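Local coordinates for protein fructose 1-phosphate kinase (PDB 2JG5) that probably catalyses the ATP-dependent phosphorylation of fructose 1-phosphate to fructose 1,6-bisphosphate, and may also act on tagatose 6-phosphate, at residues V5-S10 with L56-G61; I40-V45 with S250-M255; D86-V91 with I101-P106; I128-G133 with K157-A162. All coordinates share one frame; numbering follows the deposited sequence.

Interaction 1. Residues V5-S10 with L56-G61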
# COMPACT_ATOMS: atom_id res chain seq x y z
N VAL A 5 -12.07 19.90 2.68
CA VAL A 5 -11.98 19.00 3.83
C VAL A 5 -12.25 17.57 3.33
O VAL A 5 -13.26 17.32 2.69
CB VAL A 5 -12.97 19.41 4.95
CG1 VAL A 5 -12.80 18.53 6.19
CG2 VAL A 5 -12.79 20.90 5.33
N THR A 6 -11.29 16.68 3.57
CA THR A 6 -11.41 15.26 3.27
C THR A 6 -11.15 14.52 4.60
O THR A 6 -10.03 14.49 5.10
CB THR A 6 -10.39 14.79 2.16
OG1 THR A 6 -10.56 15.58 0.96
CG2 THR A 6 -10.58 13.35 1.80
N PHE A 7 -12.20 13.94 5.16
CA PHE A 7 -12.11 13.18 6.41
C PHE A 7 -11.30 11.88 6.30
O PHE A 7 -10.61 11.50 7.23
CB PHE A 7 -13.51 12.80 6.89
CG PHE A 7 -14.40 13.96 7.13
CD1 PHE A 7 -15.69 13.97 6.63
CD2 PHE A 7 -13.96 15.05 7.88
CE1 PHE A 7 -16.54 15.04 6.86
CE2 PHE A 7 -14.80 16.12 8.12
CZ PHE A 7 -16.09 16.12 7.61
N ASN A 8 -11.42 11.21 5.15
CA ASN A 8 -10.82 9.91 4.96
C ASN A 8 -10.05 9.83 3.62
O ASN A 8 -10.36 9.00 2.76
CB ASN A 8 -11.93 8.83 5.04
CG ASN A 8 -11.38 7.42 5.11
OD1 ASN A 8 -10.19 7.21 5.34
ND2 ASN A 8 -12.24 6.43 4.91
N PRO A 9 -9.04 10.69 3.43
CA PRO A 9 -8.29 10.68 2.18
C PRO A 9 -7.62 9.33 1.89
O PRO A 9 -7.47 8.48 2.78
CB PRO A 9 -7.22 11.75 2.41
CG PRO A 9 -7.11 11.87 3.89
CD PRO A 9 -8.50 11.70 4.37
N SER A 10 -7.20 9.13 0.65
CA SER A 10 -6.69 7.83 0.28
C SER A 10 -5.48 7.88 -0.61
O SER A 10 -5.29 8.83 -1.37
CB SER A 10 -7.78 7.04 -0.44
OG SER A 10 -8.29 7.79 -1.52
N LEU A 56 -7.49 20.30 3.96
CA LEU A 56 -7.66 19.99 5.37
C LEU A 56 -8.23 18.58 5.48
O LEU A 56 -8.63 18.00 4.47
CB LEU A 56 -8.61 20.99 6.03
CG LEU A 56 -8.27 22.48 6.01
CD1 LEU A 56 -9.29 23.21 6.87
CD2 LEU A 56 -6.85 22.75 6.47
N GLY A 57 -8.25 18.04 6.69
CA GLY A 57 -8.71 16.67 6.91
C GLY A 57 -7.70 15.86 7.69
O GLY A 57 -6.86 16.42 8.38
N PHE A 58 -7.75 14.53 7.55
CA PHE A 58 -6.92 13.68 8.41
C PHE A 58 -5.86 12.88 7.68
O PHE A 58 -6.16 12.17 6.72
CB PHE A 58 -7.81 12.76 9.26
CG PHE A 58 -8.88 13.50 10.01
CD1 PHE A 58 -10.18 13.55 9.53
CD2 PHE A 58 -8.57 14.20 11.19
CE1 PHE A 58 -11.15 14.26 10.21
CE2 PHE A 58 -9.54 14.90 11.86
CZ PHE A 58 -10.83 14.94 11.39
N ALA A 59 -4.61 13.00 8.14
CA ALA A 59 -3.54 12.14 7.63
C ALA A 59 -2.68 11.53 8.74
O ALA A 59 -2.49 12.13 9.79
CB ALA A 59 -2.68 12.88 6.62
N GLY A 60 -2.17 10.33 8.48
CA GLY A 60 -1.37 9.61 9.45
C GLY A 60 -0.46 8.59 8.81
O GLY A 60 -0.74 8.09 7.71
N GLY A 61 0.62 8.28 9.52
CA GLY A 61 1.62 7.34 9.07
C GLY A 61 2.32 7.80 7.80
O GLY A 61 2.31 8.99 7.46
O HOH W 1 -8.81 18.09 1.58

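Interaction 2. Residues I40-V45 with S250-M255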
# COMPACT_ATOMS: atom_id res chain seq x y z
N ILE A 40 -9.72 16.30 -1.83
CA ILE A 40 -8.43 16.30 -2.52
C ILE A 40 -8.60 16.50 -4.03
O ILE A 40 -7.88 17.30 -4.64
CB ILE A 40 -7.62 15.03 -2.20
CG1 ILE A 40 -7.12 15.09 -0.75
CG2 ILE A 40 -6.44 14.85 -3.17
CD1 ILE A 40 -6.40 13.80 -0.31
N ASN A 41 -9.56 15.78 -4.61
CA ASN A 41 -9.86 15.91 -6.03
C ASN A 41 -10.32 17.33 -6.36
O ASN A 41 -9.92 17.91 -7.37
CB ASN A 41 -10.89 14.86 -6.45
CG ASN A 41 -10.28 13.48 -6.73
OD1 ASN A 41 -9.07 13.25 -6.55
ND2 ASN A 41 -11.11 12.55 -7.19
N VAL A 42 -11.16 17.91 -5.50
CA VAL A 42 -11.58 19.29 -5.67
C VAL A 42 -10.33 20.20 -5.72
O VAL A 42 -10.19 21.02 -6.63
CB VAL A 42 -12.60 19.78 -4.58
CG1 VAL A 42 -13.10 21.17 -4.90
CG2 VAL A 42 -13.78 18.85 -4.47
N SER A 43 -9.42 20.02 -4.76
CA SER A 43 -8.17 20.80 -4.75
C SER A 43 -7.39 20.60 -6.05
O SER A 43 -6.80 21.55 -6.58
CB SER A 43 -7.30 20.46 -3.54
OG SER A 43 -7.85 21.02 -2.36
N ARG A 44 -7.40 19.36 -6.55
CA ARG A 44 -6.68 19.02 -7.78
C ARG A 44 -7.27 19.75 -8.99
O ARG A 44 -6.53 20.28 -9.82
CB ARG A 44 -6.68 17.51 -8.04
CG ARG A 44 -5.71 16.69 -7.20
CD ARG A 44 -5.25 15.50 -8.02
NE ARG A 44 -4.50 14.49 -7.28
CZ ARG A 44 -3.20 14.21 -7.48
NH1 ARG A 44 -2.51 14.88 -8.39
NH2 ARG A 44 -2.60 13.26 -6.76
N VAL A 45 -8.60 19.78 -9.08
CA VAL A 45 -9.25 20.49 -10.19
C VAL A 45 -9.14 22.01 -10.03
O VAL A 45 -8.88 22.72 -11.00
CB VAL A 45 -10.72 20.05 -10.41
CG1 VAL A 45 -11.30 20.73 -11.66
CG2 VAL A 45 -10.80 18.54 -10.57
N SER A 250 -15.07 17.42 -9.73
CA SER A 250 -14.64 18.37 -10.74
C SER A 250 -15.69 19.44 -11.01
O SER A 250 -15.36 20.60 -11.23
CB SER A 250 -14.30 17.63 -12.03
OG SER A 250 -13.25 16.72 -11.81
N THR A 251 -16.96 19.03 -10.98
CA THR A 251 -18.10 19.94 -11.07
C THR A 251 -18.06 20.93 -9.90
O THR A 251 -18.17 22.14 -10.10
CB THR A 251 -19.43 19.16 -11.07
OG1 THR A 251 -19.44 18.22 -12.16
CG2 THR A 251 -20.64 20.10 -11.21
N VAL A 252 -17.90 20.40 -8.68
CA VAL A 252 -17.82 21.26 -7.50
C VAL A 252 -16.64 22.24 -7.63
O VAL A 252 -16.82 23.43 -7.43
CB VAL A 252 -17.71 20.44 -6.20
CG1 VAL A 252 -17.22 21.33 -5.03
CG2 VAL A 252 -19.04 19.79 -5.86
N ALA A 253 -15.46 21.74 -8.00
CA ALA A 253 -14.27 22.58 -8.20
C ALA A 253 -14.46 23.65 -9.29
O ALA A 253 -14.01 24.77 -9.14
CB ALA A 253 -13.02 21.71 -8.50
N GLY A 254 -15.11 23.29 -10.38
CA GLY A 254 -15.41 24.24 -11.45
C GLY A 254 -16.25 25.41 -10.97
O GLY A 254 -15.97 26.57 -11.30
N MET A 255 -17.27 25.10 -10.17
CA MET A 255 -18.20 26.11 -9.67
C MET A 255 -17.52 27.05 -8.68
O MET A 255 -17.66 28.27 -8.79
CB MET A 255 -19.42 25.45 -9.02
CG MET A 255 -20.52 26.44 -8.64
SD MET A 255 -21.44 27.07 -10.07
CE MET A 255 -22.42 28.35 -9.28

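Interaction 3. Residues D86-V91 with I101-P106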
# COMPACT_ATOMS: atom_id res chain seq x y z
N ASP A 86 -2.60 4.78 10.01
CA ASP A 86 -2.30 5.02 8.60
C ASP A 86 -3.48 5.50 7.76
O ASP A 86 -4.58 4.93 7.83
CB ASP A 86 -1.70 3.77 7.96
CG ASP A 86 -0.28 3.51 8.42
OD1 ASP A 86 0.30 4.37 9.13
OD2 ASP A 86 0.25 2.45 8.09
N THR A 87 -3.23 6.54 6.98
CA THR A 87 -4.14 6.97 5.92
C THR A 87 -4.43 5.73 5.07
O THR A 87 -3.52 4.92 4.83
CB THR A 87 -3.52 8.10 5.09
OG1 THR A 87 -3.50 9.31 5.88
CG2 THR A 87 -4.32 8.37 3.83
N ARG A 88 -5.67 5.57 4.63
CA ARG A 88 -6.05 4.33 3.93
C ARG A 88 -5.44 4.19 2.55
O ARG A 88 -5.10 5.20 1.90
CB ARG A 88 -7.56 4.14 3.87
CG ARG A 88 -8.31 5.26 3.18
CD ARG A 88 -9.77 4.91 3.03
NE ARG A 88 -10.52 6.07 2.57
CZ ARG A 88 -11.69 6.03 1.96
NH1 ARG A 88 -12.28 4.87 1.69
NH2 ARG A 88 -12.28 7.16 1.61
N ILE A 89 -5.31 2.93 2.13
CA ILE A 89 -4.94 2.57 0.77
C ILE A 89 -6.10 1.84 0.11
O ILE A 89 -6.44 0.71 0.47
CB ILE A 89 -3.65 1.69 0.69
CG1 ILE A 89 -2.45 2.40 1.36
CG2 ILE A 89 -3.33 1.41 -0.76
CD1 ILE A 89 -1.16 1.53 1.50
N ASN A 90 -6.70 2.50 -0.87
CA ASN A 90 -7.78 1.95 -1.64
C ASN A 90 -7.20 1.28 -2.87
O ASN A 90 -6.25 1.79 -3.45
CB ASN A 90 -8.72 3.07 -2.05
CG ASN A 90 -9.45 3.68 -0.88
OD1 ASN A 90 -9.36 3.18 0.25
ND2 ASN A 90 -10.18 4.77 -1.13
N VAL A 91 -7.76 0.14 -3.26
CA VAL A 91 -7.24 -0.60 -4.41
C VAL A 91 -8.19 -0.53 -5.61
O VAL A 91 -9.38 -0.74 -5.47
CB VAL A 91 -6.91 -2.07 -4.05
CG1 VAL A 91 -6.37 -2.82 -5.26
CG2 VAL A 91 -5.88 -2.12 -2.93
N ILE A 101 -11.61 -1.62 -4.39
CA ILE A 101 -11.61 -2.14 -3.03
C ILE A 101 -11.25 -1.00 -2.09
O ILE A 101 -10.09 -0.60 -1.98
CB ILE A 101 -10.61 -3.33 -2.82
CG1 ILE A 101 -10.83 -4.40 -3.89
CG2 ILE A 101 -10.78 -3.92 -1.41
CD1 ILE A 101 -9.64 -5.31 -4.09
N ASN A 102 -12.27 -0.46 -1.43
CA ASN A 102 -12.13 0.67 -0.54
C ASN A 102 -11.95 0.22 0.91
O ASN A 102 -12.72 -0.62 1.40
CB ASN A 102 -13.33 1.59 -0.68
CG ASN A 102 -13.25 2.49 -1.90
OD1 ASN A 102 -12.77 2.08 -2.97
ND2 ASN A 102 -13.72 3.72 -1.75
N ALA A 103 -10.94 0.79 1.57
CA ALA A 103 -10.53 0.43 2.93
C ALA A 103 -11.19 1.32 3.98
O ALA A 103 -11.68 2.41 3.65
CB ALA A 103 -9.03 0.51 3.05
N PRO A 104 -11.21 0.87 5.26
CA PRO A 104 -11.67 1.77 6.32
C PRO A 104 -10.65 2.89 6.54
O PRO A 104 -9.48 2.77 6.17
CB PRO A 104 -11.73 0.87 7.56
CG PRO A 104 -11.58 -0.53 7.06
CD PRO A 104 -10.83 -0.45 5.79
N GLY A 105 -11.07 3.99 7.13
CA GLY A 105 -10.08 5.00 7.49
C GLY A 105 -9.20 4.56 8.66
O GLY A 105 -9.42 3.49 9.25
N PRO A 106 -8.21 5.39 9.00
CA PRO A 106 -7.58 5.26 10.32
C PRO A 106 -8.61 5.54 11.42
O PRO A 106 -9.66 6.15 11.15
CB PRO A 106 -6.53 6.36 10.31
CG PRO A 106 -7.02 7.36 9.29
CD PRO A 106 -7.63 6.50 8.23

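Interaction 4. Residues I128-G133 with K157-A162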
# COMPACT_ATOMS: atom_id res chain seq x y z
N ILE A 128 -13.84 30.14 1.60
CA ILE A 128 -14.75 29.10 1.18
C ILE A 128 -14.26 27.81 1.81
O ILE A 128 -13.07 27.48 1.75
CB ILE A 128 -14.82 28.97 -0.38
CG1 ILE A 128 -15.08 30.35 -1.01
CG2 ILE A 128 -15.85 27.86 -0.81
CD1 ILE A 128 -15.42 30.33 -2.48
N VAL A 129 -15.19 27.11 2.46
CA VAL A 129 -14.93 25.80 3.02
C VAL A 129 -15.78 24.78 2.26
O VAL A 129 -17.02 24.87 2.24
CB VAL A 129 -15.19 25.77 4.55
CG1 VAL A 129 -14.91 24.37 5.12
CG2 VAL A 129 -14.33 26.83 5.27
N ILE A 130 -15.08 23.85 1.60
CA ILE A 130 -15.71 22.75 0.86
C ILE A 130 -15.53 21.46 1.66
O ILE A 130 -14.41 21.03 1.93
CB ILE A 130 -15.10 22.57 -0.56
CG1 ILE A 130 -15.13 23.89 -1.33
CG2 ILE A 130 -15.83 21.45 -1.34
CD1 ILE A 130 -14.02 24.06 -2.34
N VAL A 131 -16.64 20.84 2.04
CA VAL A 131 -16.59 19.60 2.78
C VAL A 131 -17.22 18.54 1.91
O VAL A 131 -18.38 18.65 1.51
CB VAL A 131 -17.28 19.70 4.17
CG1 VAL A 131 -17.00 18.45 5.01
CG2 VAL A 131 -16.82 20.93 4.91
N ALA A 132 -16.43 17.52 1.58
CA ALA A 132 -16.86 16.51 0.65
C ALA A 132 -16.38 15.15 1.11
O ALA A 132 -15.19 14.98 1.45
CB ALA A 132 -16.35 16.82 -0.77
N GLY A 133 -17.31 14.19 1.11
CA GLY A 133 -16.97 12.81 1.39
C GLY A 133 -17.86 12.09 2.38
O GLY A 133 -18.72 12.70 3.06
N LYS A 157 -18.12 30.90 3.37
CA LYS A 157 -19.02 30.17 2.48
C LYS A 157 -18.80 28.68 2.65
O LYS A 157 -17.69 28.20 2.46
CB LYS A 157 -18.78 30.55 1.02
CG LYS A 157 -19.31 31.91 0.62
CD LYS A 157 -18.44 33.04 1.16
CE LYS A 157 -19.31 34.15 1.75
NZ LYS A 157 -20.16 34.83 0.73
N LEU A 158 -19.86 27.97 3.03
CA LEU A 158 -19.79 26.52 3.14
C LEU A 158 -20.35 25.81 1.91
O LEU A 158 -21.49 26.03 1.51
CB LEU A 158 -20.48 26.02 4.41
CG LEU A 158 -20.46 24.49 4.54
CD1 LEU A 158 -19.11 23.97 5.10
CD2 LEU A 158 -21.61 24.04 5.39
N VAL A 159 -19.53 24.94 1.33
CA VAL A 159 -19.90 24.12 0.17
C VAL A 159 -19.89 22.65 0.56
O VAL A 159 -18.91 22.14 1.11
CB VAL A 159 -18.93 24.35 -0.99
CG1 VAL A 159 -19.28 23.47 -2.16
CG2 VAL A 159 -18.92 25.83 -1.40
N VAL A 160 -20.99 21.96 0.28
CA VAL A 160 -21.11 20.56 0.66
C VAL A 160 -21.42 19.67 -0.54
O VAL A 160 -22.33 19.94 -1.33
CB VAL A 160 -22.18 20.38 1.76
CG1 VAL A 160 -22.49 18.89 1.99
CG2 VAL A 160 -21.73 21.04 3.05
N ASP A 161 -20.65 18.59 -0.64
CA ASP A 161 -20.93 17.51 -1.57
C ASP A 161 -20.90 16.19 -0.78
O ASP A 161 -19.84 15.62 -0.53
CB ASP A 161 -19.93 17.52 -2.72
CG ASP A 161 -20.18 16.44 -3.74
OD1 ASP A 161 -21.30 15.89 -3.80
OD2 ASP A 161 -19.23 16.13 -4.50
N ALA A 162 -22.08 15.73 -0.37
CA ALA A 162 -22.20 14.57 0.52
C ALA A 162 -23.45 13.74 0.21
O ALA A 162 -24.24 14.11 -0.65
CB ALA A 162 -22.20 15.04 1.99

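Interaction 1. Residues V5-S10 with L56-G61
The rings of Phe7 and Phe58 run alongside each other. They meet at their rims: Phe58 CE1 sits 3.7 Å from Phe7 CD2, near the plane of the Phe7 ring. The edge of the Phe58 ring also meets the backbone, with Phe58 CD1 3.1 Å from Phe7 O. Phe58 CG stands beside its own backbone N (chi1 -52°), which turns this edge of the ring to Phe7 O and Phe7 CD2. Leu116 of helix 110-120 packs against both rings. The Pro9 ring meets a carbonyl instead, its CG lying 3.0 Å from Phe58 O.

Before these groups, strands 2-6 and 54-56 run parallel in the central sheet, pairing Val5 with Leu56 and Thr6 with Gly57. Thr6 N donates to Leu56 O at 3.1 Å. A water also donates to Leu56 O, at 2.9 Å, and is hydrogen-bonded to Thr6 OG1. The chain turns a corner at Gly57, where phi is positive. Without a side chain, Gly57 can bring its CA within 3.1 Å of Thr6 O. Phe58 N then reaches that same oxygen in a weak bond of 3.3 Å.

This contact lies where strand 2-6 ends and the neighbouring chain turns its corner, in the central sheet of the ribokinase-like fold. Its polar part is small and belongs mostly to the backbone. Leu56 O takes two donors, one of them a water, while the aromatic pair adds apolar packing against helix 110-120. The corner thus combines one sound and one weak backbone bond with apolar packing.

Interaction 2. Residues I40-V45 with S250-M255
Val45 of helix 38-48 packs on Ala253 of helix 247-260 in a buried, apolar helix-helix contact near the centre of the chain. The short axes approach to 8.1 Å and make an angle of 49° between their N-to-C directions. Such closeness is possible because Ala253 presents only a methyl group. Its CB lies 3.4 Å from Val45 CB, closer than two carbons normally pack. The same methyl is 3.6 Å from Val42 CG1 and 3.5 Å from Val42 O, so it is held between two turns of the facing helix. Val42 CG1, anti to its backbone N (chi1 -174°), also reaches Val252 CG1 at 4.1 Å. At the other end, Val45 CG2 touches Ser250 OG at 3.3 Å. That hydroxyl has its polar partners elsewhere, in Thr279 and Gly246 O.

Each helix starts in a glycine-rich region of the pfkB family. Helix 38-48 begins within a Gly-Gly-Lys-Gly sequence. Helix 247-260 starts in the Gly-Ser-Gly-Asp sequence, which in pfkB relatives forms the anion hole and carries the probable catalytic base. Asn41 ND2 is hydrogen-bonded to Asp249 OD2 just beyond the apolar patch. The two helices are thus fixed to each other by dispersion contacts, with polar bonds kept to the margin.

Interaction 3. Residues D86-V91 with I101-P106
Ile101 pairs with Val91 as an antiparallel hydrogen-bonded pair in the hairpin of strands 88-94 and 98-102. Ile101 N donates to Val91 O at 2.6 Å, and Val91 N returns a bond to Ile101 O at 2.8 Å. Their CB atoms meet on the same face. Asn102 follows, its amide stacked on that of Asn90 with the planes 18° apart and the two ND2 atoms 3.7 Å from each other. Asn102 OD1 is hydrogen-bonded to Lys92.

At Ala103 the regular pairing gives way to side chains. Ala103 N donates almost straight (175°) to Asn90 OD1 at 3.2 Å, from above the amide plane. Ala103 O accepts from Arg88 NH1 at 3.2 Å, a more bent bond. Arg88 CG stands between its backbone N and carbonyl carbon (chi1 58°), and the extended chain carries NH1 along the facing segment to that oxygen. Asn90 ND2 lies above one face of the guanidinium, offset toward the rim. Pro104 O touches Arg88 CB at 3.3 Å. Past Gly105, the Pro106 ring packs on Asp86 O, with CB 3.5 Å away.

The hairpin edge continues into the second subunit, where Ile101 and Asn102 pair with a strand of that chain. As in other pfkB kinases, this is the lid sheet, here part of the dimer interface. The guanidinium of Arg88 bonds to two backbone carbonyls, Ala103 O and Asn8 O, where the hairpin leaves the core.

Interaction 4. Residues I128-G133 with K157-A162
Val129 O accepts Val159 N of strand 157-161 at 2.7 Å, nearly along the C=O axis, and Leu158 CA adds a CH...O contact at 3.3 Å. Val129 N in turn donates to Lys157 O at 2.7 Å. The pattern repeats two residues on, with Val131 N bonded to Val159 O at 2.8 Å and Asp161 N to Val131 O at 3.1 Å. Gly133 N closes the row with a weak bond to Asp161 O.

These strands are parallel neighbours in the central sheet and belong to a beta-alpha-beta crossover through helix 143-154. On the face of Ile128 and Ile130, Val159 fits between the two isoleucines. With Val159 CG1 anti to the backbone N (chi1 177°), CG2 is turned to Ile128 CG2, 3.7 Å away, while Val159 CB lies 3.8 Å from Ile130 CG1. Val252 and Val256 of helix 247-260 pack on that face. On the other, Leu158 CD1 leans across to Val131 CG2 at 3.8 Å, and Ala148 and Thr151 of the crossover helix cover it. Asp161 stands at the C-terminal end of its strand, and its carboxylate OD2 forms a salt bridge with Lys38.

How the interactions relate
Interactions 1 and 4 share the central sheet: strands 2-6 and 128-132 are neighbours, and Val5 N lies 2.7 Å from Ile130 O, a probable hydrogen bond. Interaction 2 packs on that sheet, with Val252 CG1 3.9 Å from Ile130 CG2 and centres of interactions 2 and 4 about 11 Å apart. Interaction 3 carries the lid and dimer edge. It joins interaction 1 where Gly60 O lies 3.0 Å from Thr87 N, a probable hydrogen bond. Interactions 3 and 4 do not touch; their nearest atoms are about 7 Å apart. In relatives, the substrate site lies between lid and core, near the start of helix 247-260, so interactions 2 and 3 probably flank it.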